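Local coordinates for diaminopimelate decarboxylase (Aquifex aeolicus, PDB 2P3E), which probably catalyses the pyridoxal 5'-phosphate-dependent decarboxylation of meso-diaminopimelate to L-lysine, the last step of lysine biosynthesis by the diaminopimelate pathway, at residues 215-218 and 219-222; 299-303 and 304-308; 406-409 and 410-414. All blocks are in the same frame, centred on the assembly; numbering follows the deposited sequence.

The three contacts follow one another along the chain and do not touch. Contact 1 belongs to helix 214-231 of the cofactor-binding barrel domain and is the one beside the probable cofactor site: the side chain of Tyr215 comes within about 3 Å of Gly244, which probably binds the pyridoxal phosphate. Contact 2 is the tip of a beta hairpin, its centre about 49 Å from that of contact 1, and contact 3 is a helix start near the C-terminus, about 46 Å from contact 1 between centres and across the chain's centre from it. Contacts 2 and 3, about 15 Å apart at their nearest atoms, both face the second subunit, whereas contact 1 is not touched by it.

Contact 1: residues 215-218 and 219-222; sequences YREA and VEKV
Residues 215-218 and 219-222 meet as successive turns of one helix, 214-231, which links strands 196-202 and 238-240 in a beta-alpha-beta unit of the pyridoxal-binding barrel. Four backbone hydrogen bonds of the i to i+4 kind join the turns, among them Val219 N to Tyr215 O at 2.9 Å and Val222 N to Ala218 O at 3.2 Å. On the outer side, Arg216 and Glu220 run side by side and form a salt bridge, Arg216 NH1 to Glu220 OE2 at 3.2 Å. The carboxylate oxygen lies in the guanidinium plane, at its edge, but is itself approached from above the carboxylate plane, the two planes standing 80° apart. The bend of the arginine chain at chi3 (60°) turns the guanidinium toward Glu220. Glu217 and Lys221 also lie alongside, OE2 of Glu217 touching CE of Lys221 at 3.7 Å, while the charged ends stay beyond salt-bridge distance. On the inner side, Val219 packs against Leu265 and Leu268 of helix 258-269, and Tyr215 OH bonds to Gly243 O. The helix is thus amphipathic: opposite charges four residues apart mark its outer side, and hydrocarbon packing and a tyrosine hydroxyl next to the probable cofactor site hold its inner side.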
loop_
_atom_site.group_PDB
_atom_site.type_symbol
_atom_site.label_atom_id
_atom_site.label_comp_id
_atom_site.label_asym_id
_atom_site.label_seq_id
_atom_site.Cartn_x
_atom_site.Cartn_y
_atom_site.Cartn_z
ATOM N N TYR B 215 -24.544 -6.250 17.319
ATOM C CA TYR B 215 -24.441 -5.049 18.140
ATOM C C TYR B 215 -25.241 -5.159 19.443
ATOM O O TYR B 215 -24.829 -4.614 20.460
ATOM C CB TYR B 215 -24.866 -3.811 17.365
ATOM C CG TYR B 215 -23.794 -3.270 16.414
ATOM C CD1 TYR B 215 -22.771 -2.415 16.880
ATOM C CD2 TYR B 215 -23.828 -3.588 15.068
ATOM C CE1 TYR B 215 -21.778 -1.904 15.988
ATOM C CE2 TYR B 215 -22.866 -3.097 14.173
ATOM C CZ TYR B 215 -21.840 -2.262 14.634
ATOM O OH TYR B 215 -20.905 -1.791 13.713
ATOM N N ARG B 216 -26.383 -5.844 19.411
ATOM C CA ARG B 216 -27.212 -5.949 20.612
ATOM C C ARG B 216 -26.432 -6.623 21.750
ATOM O O ARG B 216 -26.254 -6.014 22.796
ATOM C CB ARG B 216 -28.550 -6.657 20.341
ATOM C CG ARG B 216 -29.624 -6.324 21.397
ATOM C CD ARG B 216 -30.645 -7.460 21.622
ATOM N NE ARG B 216 -29.990 -8.686 22.071
ATOM C CZ ARG B 216 -29.623 -8.947 23.325
ATOM N NH1 ARG B 216 -29.858 -8.081 24.316
ATOM N NH2 ARG B 216 -29.000 -10.085 23.587
ATOM N N GLU B 217 -25.934 -7.843 21.520
ATOM C CA GLU B 217 -25.210 -8.598 22.551
ATOM C C GLU B 217 -23.955 -7.858 22.980
ATOM O O GLU B 217 -23.644 -7.797 24.169
ATOM C CB GLU B 217 -24.839 -10.024 22.089
ATOM C CG GLU B 217 -24.114 -10.853 23.191
ATOM C CD GLU B 217 -23.730 -12.270 22.755
ATOM O OE1 GLU B 217 -23.903 -12.624 21.568
ATOM O OE2 GLU B 217 -23.241 -13.036 23.625
ATOM N N ALA B 218 -23.250 -7.299 21.996
ATOM C CA ALA B 218 -22.019 -6.546 22.242
ATOM C C ALA B 218 -22.265 -5.395 23.195
ATOM O O ALA B 218 -21.601 -5.281 24.230
ATOM C CB ALA B 218 -21.424 -6.034 20.911
ATOM N N VAL B 219 -23.221 -4.538 22.838
ATOM C CA VAL B 219 -23.577 -3.384 23.661
ATOM C C VAL B 219 -24.183 -3.816 25.014
ATOM O O VAL B 219 -23.964 -3.156 26.027
ATOM C CB VAL B 219 -24.499 -2.378 22.876
ATOM C CG1 VAL B 219 -24.974 -1.237 23.759
ATOM C CG2 VAL B 219 -23.750 -1.819 21.641
ATOM N N GLU B 220 -24.910 -4.930 25.024
ATOM C CA GLU B 220 -25.442 -5.491 26.276
ATOM C C GLU B 220 -24.311 -5.776 27.255
ATOM O O GLU B 220 -24.382 -5.396 28.419
ATOM C CB GLU B 220 -26.253 -6.755 26.001
ATOM C CG GLU B 220 -26.879 -7.377 27.225
ATOM C CD GLU B 220 -27.281 -8.817 26.971
ATOM O OE1 GLU B 220 -26.373 -9.650 26.714
ATOM O OE2 GLU B 220 -28.496 -9.123 27.021
ATOM N N LYS B 221 -23.246 -6.399 26.764
ATOM C CA LYS B 221 -22.063 -6.671 27.593
ATOM C C LYS B 221 -21.445 -5.393 28.143
ATOM O O LYS B 221 -21.041 -5.342 29.304
ATOM C CB LYS B 221 -21.002 -7.452 26.797
ATOM C CG LYS B 221 -21.458 -8.776 26.200
ATOM C CD LYS B 221 -21.720 -9.830 27.246
ATOM C CE LYS B 221 -22.029 -11.181 26.583
ATOM N NZ LYS B 221 -22.276 -12.203 27.648
ATOM N N VAL B 222 -21.347 -4.368 27.298
ATOM C CA VAL B 222 -20.805 -3.079 27.721
ATOM C C VAL B 222 -21.697 -2.402 28.762
ATOM O O VAL B 222 -21.192 -1.816 29.731
ATOM C CB VAL B 222 -20.538 -2.139 26.518
ATOM C CG1 VAL B 222 -20.288 -0.709 26.994
ATOM C CG2 VAL B 222 -19.325 -2.647 25.725
#

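Contact 2: residues 299-303 and 304-308; sequences KDKGS and KHFII
The imidazole of His305 receives Asp300 at its edge: Asp300 OD1 lies close to the ring plane and accepts from His305 ND1 at 2.6 Å. The donor arrives on the syn side of the carboxylate, somewhat out of its plane, and the two flat groups are turned 44° against each other. Asp300 has CG beside its own backbone N (chi1 -62°) and His305 has CG turned away from its backbone N, a pairing of torsions that brings oxygen and nitrogen together across a non-hydrogen-bonded antiparallel pair. The proximity of the carboxylate would be expected to favour a protonated imidazole. The ring of Phe306, on the other side of the sheet, is likewise met at its edge, where Lys299 O lies 3.5 Å from CD2 of Phe306 and Lys301 CB lies 3.7 Å from CE2 of the same ring.

Backbone bonds hold the two strands in register on both sides of the Asp300-His305 pair. Lys299 and Phe306 exchange two, the shorter being Phe306 N to Lys299 O at 2.7 Å, and Lys301 and Lys304 exchange another two, closing a type II' turn. Gly302 takes the positive phi of that turn, a conformation more easily adopted without a side chain.

The extended chains of Lys299 and Lys301 lead away to the second subunit, where their NZ atoms bond to main-chain oxygens, those of Glu130 and Phe176 of that subunit among them. The hairpin joins strands 289-301 and 304-309 of a mixed sheet. Strand 338-344 runs parallel to the latter, with backbone bonds from His305 and Ile307 to Asp342, while Ile308 packs on Val344 and on Val109 of the second subunit.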
loop_
_atom_site.group_PDB
_atom_site.type_symbol
_atom_site.label_atom_id
_atom_site.label_comp_id
_atom_site.label_asym_id
_atom_site.label_seq_id
_atom_site.Cartn_x
_atom_site.Cartn_y
_atom_site.Cartn_z
ATOM N N LYS B 299 -6.819 -6.636 -24.440
ATOM C CA LYS B 299 -5.938 -7.758 -24.730
ATOM C C LYS B 299 -6.696 -9.061 -24.456
ATOM O O LYS B 299 -7.272 -9.239 -23.371
ATOM C CB LYS B 299 -4.687 -7.682 -23.842
ATOM C CG LYS B 299 -3.938 -8.969 -23.678
ATOM C CD LYS B 299 -2.641 -8.774 -22.950
ATOM C CE LYS B 299 -1.800 -10.043 -23.039
ATOM N NZ LYS B 299 -0.466 -9.867 -22.353
ATOM N N ASP B 300 -6.695 -9.961 -25.438
ATOM C CA ASP B 300 -7.230 -11.313 -25.241
ATOM C C ASP B 300 -6.103 -12.326 -25.116
ATOM O O ASP B 300 -5.122 -12.311 -25.869
ATOM C CB ASP B 300 -8.204 -11.718 -26.367
ATOM C CG ASP B 300 -9.430 -10.825 -26.434
ATOM O OD1 ASP B 300 -10.021 -10.515 -25.388
ATOM O OD2 ASP B 300 -9.832 -10.428 -27.546
ATOM N N LYS B 301 -6.240 -13.212 -24.146
ATOM C CA LYS B 301 -5.227 -14.197 -23.895
ATOM C C LYS B 301 -5.977 -15.494 -23.632
ATOM O O LYS B 301 -6.581 -15.666 -22.575
ATOM C CB LYS B 301 -4.379 -13.754 -22.699
ATOM C CG LYS B 301 -3.083 -14.456 -22.550
ATOM C CD LYS B 301 -2.289 -13.884 -21.393
ATOM C CE LYS B 301 -1.313 -14.916 -20.896
ATOM N NZ LYS B 301 -0.761 -14.534 -19.580
ATOM N N GLY B 302 -5.963 -16.392 -24.622
ATOM C CA GLY B 302 -6.789 -17.598 -24.586
ATOM C C GLY B 302 -8.269 -17.253 -24.586
ATOM O O GLY B 302 -8.763 -16.607 -25.514
ATOM N N SER B 303 -8.968 -17.680 -23.535
ATOM C CA SER B 303 -10.399 -17.420 -23.378
ATOM C C SER B 303 -10.709 -16.188 -22.524
ATOM O O SER B 303 -11.877 -15.900 -22.263
ATOM C CB SER B 303 -11.107 -18.645 -22.776
ATOM O OG SER B 303 -10.686 -18.904 -21.443
ATOM N N LYS B 304 -9.679 -15.458 -22.094
ATOM C CA LYS B 304 -9.883 -14.289 -21.228
ATOM C C LYS B 304 -9.789 -12.962 -21.975
ATOM O O LYS B 304 -8.953 -12.800 -22.872
ATOM C CB LYS B 304 -8.894 -14.284 -20.058
ATOM C CG LYS B 304 -9.092 -15.407 -19.058
ATOM C CD LYS B 304 -7.976 -15.439 -18.021
ATOM C CE LYS B 304 -8.225 -14.473 -16.871
ATOM N NZ LYS B 304 -9.564 -14.711 -16.253
ATOM N N HIS B 305 -10.668 -12.034 -21.595
ATOM C CA HIS B 305 -10.626 -10.666 -22.070
ATOM C C HIS B 305 -10.063 -9.800 -20.938
ATOM O O HIS B 305 -10.571 -9.823 -19.826
ATOM C CB HIS B 305 -12.020 -10.192 -22.505
ATOM C CG HIS B 305 -12.037 -8.828 -23.142
ATOM N ND1 HIS B 305 -11.208 -8.479 -24.188
ATOM C CD2 HIS B 305 -12.806 -7.737 -22.897
ATOM C CE1 HIS B 305 -11.455 -7.232 -24.550
ATOM N NE2 HIS B 305 -12.433 -6.762 -23.794
ATOM N N PHE B 306 -8.990 -9.066 -21.236
ATOM C CA PHE B 306 -8.418 -8.103 -20.303
ATOM C C PHE B 306 -8.720 -6.685 -20.777
ATOM O O PHE B 306 -8.551 -6.354 -21.971
ATOM C CB PHE B 306 -6.901 -8.313 -20.147
ATOM C CG PHE B 306 -6.525 -9.652 -19.566
ATOM C CD1 PHE B 306 -6.366 -9.812 -18.190
ATOM C CD2 PHE B 306 -6.312 -10.756 -20.391
ATOM C CE1 PHE B 306 -6.016 -11.049 -17.650
ATOM C CE2 PHE B 306 -5.960 -11.995 -19.854
ATOM C CZ PHE B 306 -5.805 -12.134 -18.478
ATOM N N ILE B 307 -9.176 -5.861 -19.837
ATOM C CA ILE B 307 -9.364 -4.432 -20.040
ATOM C C ILE B 307 -8.316 -3.770 -19.134
ATOM O O ILE B 307 -8.446 -3.778 -17.906
ATOM C CB ILE B 307 -10.790 -3.991 -19.646
ATOM C CG1 ILE B 307 -11.837 -4.708 -20.532
ATOM C CG2 ILE B 307 -10.943 -2.469 -19.708
ATOM C CD1 ILE B 307 -13.288 -4.417 -20.166
ATOM N N ILE B 308 -7.273 -3.223 -19.756
ATOM C CA ILE B 308 -6.144 -2.650 -19.009
ATOM C C ILE B 308 -6.372 -1.156 -18.845
ATOM O O ILE B 308 -6.555 -0.441 -19.838
ATOM C CB ILE B 308 -4.790 -2.945 -19.714
ATOM C CG1 ILE B 308 -4.612 -4.464 -19.882
ATOM C CG2 ILE B 308 -3.606 -2.312 -18.927
ATOM C CD1 ILE B 308 -3.526 -4.895 -20.886
#

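Contact 3: residues 406-409 and 410-414; sequences KREN and YDYIV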
loop_
_atom_site.group_PDB
_atom_site.type_symbol
_atom_site.label_atom_id
_atom_site.label_comp_id
_atom_site.label_asym_id
_atom_site.label_seq_id
_atom_site.Cartn_x
_atom_site.Cartn_y
_atom_site.Cartn_z
ATOM N N LYS B 406 -4.128 17.995 -5.413
ATOM C CA LYS B 406 -3.483 18.039 -6.731
ATOM C C LYS B 406 -2.894 16.664 -7.026
ATOM O O LYS B 406 -2.479 15.944 -6.103
ATOM C CB LYS B 406 -2.358 19.072 -6.765
ATOM C CG LYS B 406 -2.826 20.551 -6.586
ATOM C CD LYS B 406 -1.588 21.505 -6.509
ATOM C CE LYS B 406 -0.745 21.261 -5.237
ATOM N NZ LYS B 406 0.224 22.379 -4.912
ATOM N N ARG B 407 -2.868 16.312 -8.306
ATOM C CA ARG B 407 -2.126 15.144 -8.749
ATOM C C ARG B 407 -0.648 15.342 -8.417
ATOM O O ARG B 407 -0.087 16.422 -8.641
ATOM C CB ARG B 407 -2.301 14.944 -10.251
ATOM C CG ARG B 407 -1.749 13.616 -10.798
ATOM C CD ARG B 407 -2.106 13.452 -12.281
ATOM N NE ARG B 407 -3.556 13.577 -12.458
ATOM C CZ ARG B 407 -4.439 12.601 -12.225
ATOM N NH1 ARG B 407 -4.034 11.398 -11.791
ATOM N NH2 ARG B 407 -5.732 12.844 -12.380
ATOM N N GLU B 408 -0.031 14.295 -7.881
ATOM C CA GLU B 408 1.400 14.293 -7.594
ATOM C C GLU B 408 2.193 14.205 -8.892
ATOM O O GLU B 408 1.662 13.813 -9.928
ATOM C CB GLU B 408 1.733 13.097 -6.691
ATOM C CG GLU B 408 1.082 13.202 -5.317
ATOM C CD GLU B 408 1.104 11.886 -4.549
ATOM O OE1 GLU B 408 1.713 10.918 -5.040
ATOM O OE2 GLU B 408 0.552 11.847 -3.439
ATOM N N ASN B 409 3.463 14.572 -8.815
ATOM C CA ASN B 409 4.408 14.325 -9.884
ATOM C C ASN B 409 5.559 13.474 -9.360
ATOM O O ASN B 409 5.602 13.164 -8.175
ATOM C CB ASN B 409 4.881 15.653 -10.498
ATOM C CG ASN B 409 5.515 16.590 -9.476
ATOM O OD1 ASN B 409 6.027 16.177 -8.424
ATOM N ND2 ASN B 409 5.506 17.875 -9.805
ATOM N N TYR B 410 6.473 13.062 -10.243
ATOM C CA TYR B 410 7.600 12.210 -9.837
ATOM C C TYR B 410 8.481 12.851 -8.764
ATOM O O TYR B 410 8.966 12.160 -7.853
ATOM C CB TYR B 410 8.461 11.840 -11.051
ATOM C CG TYR B 410 7.690 11.236 -12.206
ATOM C CD1 TYR B 410 6.647 10.320 -11.986
ATOM C CD2 TYR B 410 8.030 11.544 -13.520
ATOM C CE1 TYR B 410 5.938 9.770 -13.059
ATOM C CE2 TYR B 410 7.339 10.991 -14.595
ATOM C CZ TYR B 410 6.296 10.101 -14.348
ATOM O OH TYR B 410 5.618 9.549 -15.410
ATOM N N ASP B 411 8.695 14.167 -8.891
ATOM C CA ASP B 411 9.518 14.882 -7.950
ATOM C C ASP B 411 8.992 14.692 -6.524
ATOM O O ASP B 411 9.778 14.537 -5.601
ATOM C CB ASP B 411 9.567 16.378 -8.279
ATOM C CG ASP B 411 10.536 16.716 -9.446
ATOM O OD1 ASP B 411 11.331 15.845 -9.877
ATOM O OD2 ASP B 411 10.481 17.882 -9.898
ATOM N N TYR B 412 7.667 14.728 -6.360
ATOM C CA TYR B 412 7.037 14.572 -5.026
ATOM C C TYR B 412 7.377 13.241 -4.349
ATOM O O TYR B 412 7.680 13.193 -3.145
ATOM C CB TYR B 412 5.510 14.710 -5.145
ATOM C CG TYR B 412 4.756 14.338 -3.864
ATOM C CD1 TYR B 412 4.580 15.276 -2.847
ATOM C CD2 TYR B 412 4.235 13.052 -3.691
ATOM C CE1 TYR B 412 3.879 14.952 -1.657
ATOM C CE2 TYR B 412 3.545 12.695 -2.515
ATOM C CZ TYR B 412 3.360 13.644 -1.510
ATOM O OH TYR B 412 2.685 13.311 -0.362
ATOM N N ILE B 413 7.320 12.165 -5.127
ATOM C CA ILE B 413 7.646 10.813 -4.639
ATOM C C ILE B 413 9.054 10.765 -4.015
ATOM O O ILE B 413 9.238 10.208 -2.929
ATOM C CB ILE B 413 7.505 9.735 -5.752
ATOM C CG1 ILE B 413 6.085 9.744 -6.351
ATOM C CG2 ILE B 413 7.843 8.318 -5.210
ATOM C CD1 ILE B 413 5.936 8.861 -7.612
ATOM N N VAL B 414 10.038 11.339 -4.708
ATOM C CA VAL B 414 11.436 11.226 -4.257
ATOM C C VAL B 414 11.995 12.488 -3.576
ATOM O O VAL B 414 13.190 12.552 -3.276
ATOM C CB VAL B 414 12.376 10.760 -5.416
ATOM C CG1 VAL B 414 11.959 9.354 -5.896
ATOM C CG2 VAL B 414 12.343 11.740 -6.569
#
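Glu408 and Tyr412 make the close-packed half of this helix start, and Asn409, on the exposed side, caps it. The carboxylate of Glu408 crosses the Tyr412 ring obliquely, the planes 34° apart, with OE2 of Glu408 3.2 Å from CE2 of Tyr412 and CD of Glu408 3.4 Å from CD2 of Tyr412. CG of Tyr412 stands anti to its backbone N, directing the ring back toward the preceding loop and against the glutamate. The buried carboxylate is well supplied with partners: OE2 forms salt bridges with Arg405 and Arg390, and OE1 accepts from His384, so the surroundings probably stabilise its negative charge. An alanine here removes the carboxylate, which would probably leave the charges of Arg405 and Arg390 without their mate and His384 without its acceptor, and open a gap beside the Tyr412 ring.

Across the backbone, the exposed Asn409 takes a chi1 of 57°, which folds its amide over the first turn. Its OD1 accepts from Tyr412 N at 3.0 Å, the donor lying nearly in line with the side-chain carbonyl (165° at the oxygen). The same N-H makes a second bond to Asn409 O, at 3.2 Å, weak and strongly bent. OD1 of Asn409 also rests 3.5 Å from CB of Asp411, whose own OD1 turns to Tyr92 OH of the second subunit.

The short helix belongs to the dimer interface: the Tyr412 ring stacks on Tyr412 of the second subunit, and its hydroxyl bonds to the main-chain oxygen of that same residue. In this setting Asn409 is a classic N-cap, its side-chain carbonyl taking up an N-H of the first turn of helix 410-414.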